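Local coordinates for catalase (Corynebacterium glutamicum atcc 13032, PDB 4B7H) that breaks down hydrogen peroxide to water and oxygen at a haem iron and is inhibited there by nitric oxide, at the interface of chains A and B. Sequence-based numbering; all coordinates share one arbitrary frame. Chains: chain A/B, Catalase.

Contacts 1 and 2 lie about 42 Å apart, measured between the centres of their C-alpha atoms, in one two-fold interface of the haem catalase. They draw on the same two stretches of sequence, 15-33 and 375-410, with the chains exchanged: in contact 1 the N-terminal segment of chain B meets the wrapping loop of chain A, and in contact 2 the reverse. No residue number is common to both, although Thr22 of contact 1 falls between Asn21 and Thr23 of contact 2. Each has a symmetry twin, giving the reciprocal arm-threading typical of catalase tetramers, of which this deposited assembly of four chains is an example.

Contact 1: the interface of chains A and B. Residues chain A 379, 398, 405-407, 410; chain B 22, 33.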
# COMPACT_ATOMS: atom_id res chain seq x y z
N TYR A 379 -22.23 6.03 -6.18
CA TYR A 379 -22.17 6.55 -4.82
C TYR A 379 -20.84 6.22 -4.14
O TYR A 379 -20.58 6.67 -3.02
CB TYR A 379 -23.36 6.07 -3.99
CG TYR A 379 -24.64 6.74 -4.41
CD1 TYR A 379 -24.97 7.99 -3.91
CD2 TYR A 379 -25.51 6.14 -5.31
CE1 TYR A 379 -26.15 8.63 -4.30
CE2 TYR A 379 -26.68 6.78 -5.71
CZ TYR A 379 -27.00 8.01 -5.19
OH TYR A 379 -28.16 8.65 -5.58
N SER A 398 -28.11 6.50 -1.27
CA SER A 398 -29.46 6.39 -1.82
C SER A 398 -30.22 5.36 -0.98
O SER A 398 -29.61 4.45 -0.43
CB SER A 398 -29.46 6.01 -3.32
OG SER A 398 -29.42 4.61 -3.52
N GLY A 405 -30.10 9.55 -8.32
CA GLY A 405 -30.76 8.32 -8.73
C GLY A 405 -30.33 7.04 -8.04
O GLY A 405 -29.50 7.04 -7.14
N ALA A 406 -30.92 5.93 -8.47
CA ALA A 406 -30.59 4.62 -7.93
C ALA A 406 -30.60 3.61 -9.08
O ALA A 406 -30.40 3.98 -10.24
CB ALA A 406 -31.55 4.24 -6.83
N GLY A 407 -30.81 2.33 -8.80
CA GLY A 407 -30.77 1.34 -9.85
C GLY A 407 -32.00 1.38 -10.75
O GLY A 407 -33.03 1.94 -10.36
N ASP A 410 -35.08 0.06 -9.18
CA ASP A 410 -35.56 0.80 -8.02
C ASP A 410 -36.43 1.97 -8.48
O ASP A 410 -36.42 2.33 -9.66
CB ASP A 410 -34.37 1.38 -7.22
CG ASP A 410 -33.35 0.33 -6.80
OD1 ASP A 410 -33.71 -0.82 -6.44
OD2 ASP A 410 -32.15 0.68 -6.80
N THR B 22 -27.95 4.89 -11.61
CA THR B 22 -26.54 4.72 -11.34
C THR B 22 -25.93 3.69 -12.29
O THR B 22 -26.65 2.91 -12.93
CB THR B 22 -26.31 4.29 -9.88
OG1 THR B 22 -27.23 3.23 -9.56
CG2 THR B 22 -26.55 5.47 -8.94
N GLU B 33 -29.80 -0.58 -6.03
CA GLU B 33 -29.01 -0.10 -4.90
C GLU B 33 -29.61 -0.59 -3.58
O GLU B 33 -29.10 -0.25 -2.51
CB GLU B 33 -28.99 1.44 -4.86
CG GLU B 33 -28.33 2.13 -6.04
CD GLU B 33 -26.84 1.88 -6.15
OE1 GLU B 33 -26.25 1.15 -5.31
OE2 GLU B 33 -26.24 2.44 -7.09
O HOH W 1 -23.74 3.42 -6.98
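In the arm exchange of haem catalases, the N-terminal segment of one subunit runs against the wrapping loop of another, and here B:Thr22 and B:Glu33 from that segment meet the loop of chain A. The backbone N of B:Thr22 donates to the carbonyl O of A:Ala406 at 2.9 Å, coming from well above the carbonyl plane. The methyl CG2 of B:Thr22, anti to the carbonyl carbon, points at the rim of the tyrosine ring, 3.5 Å from A:Tyr379 CE2, and the threonine side chain stands nearly perpendicular to the tyrosine's. That ring is held by its phenol: A:Tyr379 OH donates to A:Gly405 O at 2.6 Å, in the carbonyl plane and on a lone pair.

B:Glu33 is gripped at its backbone. B:Glu33 N gives a nearly straight bond (174° at H) to the carboxylate OD2 of A:Asp410, 2.8 Å away, on the syn lone pair. The same oxygen takes A:Gly407 N on its anti side, tilted out of the carboxylate plane; this intrachain bond helps fix the carboxylate that receives the partner's N-H. The glutamate chain, bent at chi2 (-67°), passes B:Glu33 CB 3.5 Å from A:Ser398 OG. Its carboxylate, perpendicular to the A:Tyr379 ring, turns back to its own chain, where B:Thr22 OG1 donates to OE2 on the anti side, somewhat out of plane. A water 2.7 Å from B:Glu33 OE2 bridges it to A:Tyr379 N.

All the residues involved are in loops: those of chain A follow the 3-10 helix 368-370 and precede strand 423-424, and those of chain B lie between helix 7-11 and strand 38-39.

Contact 2: the interface of chains A and B. Residues chain A 15, 18, 21, 23; chain B 375-377.
B:Asn377 and A:Thr23 pair through both main chain and side chain where the N-terminal arm of one catalase subunit passes the wrapping loop of its neighbour. The amide N of A:Thr23 donates to B:Asn377 O at 2.8 Å, tilted 20° from the carbonyl plane. In return, B:Asn377 N donates to the hydroxyl OG1 of A:Thr23 at 3.0 Å. A chi1 of 69° sets this hydroxyl between the threonine's own N and carbonyl carbon, facing the loop. The two bonds run in opposite directions and bind one residue of each chain to the other. Nearby, the carboxamide ND2 of B:Asn377 makes a weak bond to A:Asn21 O. The asparagine reaches that carbonyl with CG anti to its own N (chi1 -174°).

A:Leu18 supplies the apolar part. Its two methyls divide the work: A:Leu18 CD1 lies 3.7 Å from B:Asn377 CA, while A:Leu18 CD2 rests 3.8 Å from B:Glu375 CB. CD1 also sits against the carbonyl O of B:Val376, and the side chain of A:Arg15 passes the same oxygen. The leucine and glutamate side chains meet roughly perpendicular to each other; the methyl packs against the aliphatic start of the glutamate and leaves its carboxylate to turn elsewhere.

Farther along, A:Arg15 and B:Glu375 run alongside one another antiparallel, their flat ends nearly perpendicular. Their charged groups do not touch, A:Arg15 NE being 4.5 Å from B:Glu375 OE1, and a water joins them instead. It lies at the guanidinium edge, in plane, 2.9 Å from A:Arg15 NE, and is also bonded to B:Glu375 OE1 (2.6 Å) and to the backbone N of B:Val376. The opposite charges would probably still favour one another across this gap.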
# COMPACT_ATOMS: atom_id res chain seq x y z
N ARG A 15 0.71 14.29 -21.56
CA ARG A 15 1.25 15.65 -21.60
C ARG A 15 1.64 16.06 -23.01
O ARG A 15 1.98 15.22 -23.85
CB ARG A 15 2.52 15.73 -20.74
CG ARG A 15 2.31 15.59 -19.25
CD ARG A 15 3.62 15.85 -18.52
NE ARG A 15 3.48 15.78 -17.08
CZ ARG A 15 3.93 14.79 -16.32
NH1 ARG A 15 4.58 13.76 -16.85
NH2 ARG A 15 3.73 14.84 -15.01
N LEU A 18 7.40 18.69 -24.19
CA LEU A 18 7.99 19.78 -23.44
C LEU A 18 9.46 19.92 -23.80
O LEU A 18 10.12 18.96 -24.19
CB LEU A 18 7.83 19.52 -21.93
CG LEU A 18 6.40 19.34 -21.43
CD1 LEU A 18 6.37 18.83 -20.00
CD2 LEU A 18 5.62 20.65 -21.55
N ASN A 21 14.01 23.48 -19.92
CA ASN A 21 14.60 22.85 -18.76
C ASN A 21 13.57 22.05 -17.99
O ASN A 21 12.37 22.27 -18.13
CB ASN A 21 15.22 23.90 -17.84
CG ASN A 21 16.22 24.79 -18.56
OD1 ASN A 21 16.13 26.01 -18.51
ND2 ASN A 21 17.18 24.17 -19.23
N THR A 23 11.58 20.62 -14.56
CA THR A 23 11.03 21.21 -13.35
C THR A 23 10.88 20.13 -12.31
O THR A 23 10.74 18.94 -12.64
CB THR A 23 9.62 21.84 -13.57
OG1 THR A 23 8.65 20.81 -13.80
CG2 THR A 23 9.62 22.81 -14.74
N GLU B 375 3.09 23.36 -16.77
CA GLU B 375 3.41 21.96 -17.06
C GLU B 375 4.66 21.51 -16.31
O GLU B 375 5.65 22.24 -16.22
CB GLU B 375 3.61 21.74 -18.57
CG GLU B 375 2.34 21.88 -19.42
CD GLU B 375 1.40 20.67 -19.34
OE1 GLU B 375 1.79 19.62 -18.80
OE2 GLU B 375 0.26 20.78 -19.83
N VAL B 376 4.61 20.29 -15.77
CA VAL B 376 5.77 19.68 -15.13
C VAL B 376 6.59 18.92 -16.18
O VAL B 376 6.06 18.09 -16.93
CB VAL B 376 5.31 18.73 -14.01
CG1 VAL B 376 6.45 17.86 -13.51
CG2 VAL B 376 4.70 19.54 -12.86
N ASN B 377 7.88 19.25 -16.26
CA ASN B 377 8.81 18.60 -17.18
C ASN B 377 9.78 17.75 -16.38
O ASN B 377 10.76 18.25 -15.83
CB ASN B 377 9.57 19.65 -18.01
CG ASN B 377 10.45 19.02 -19.07
OD1 ASN B 377 10.37 17.83 -19.33
ND2 ASN B 377 11.30 19.84 -19.70
O HOH W 2 2.46 18.42 -16.55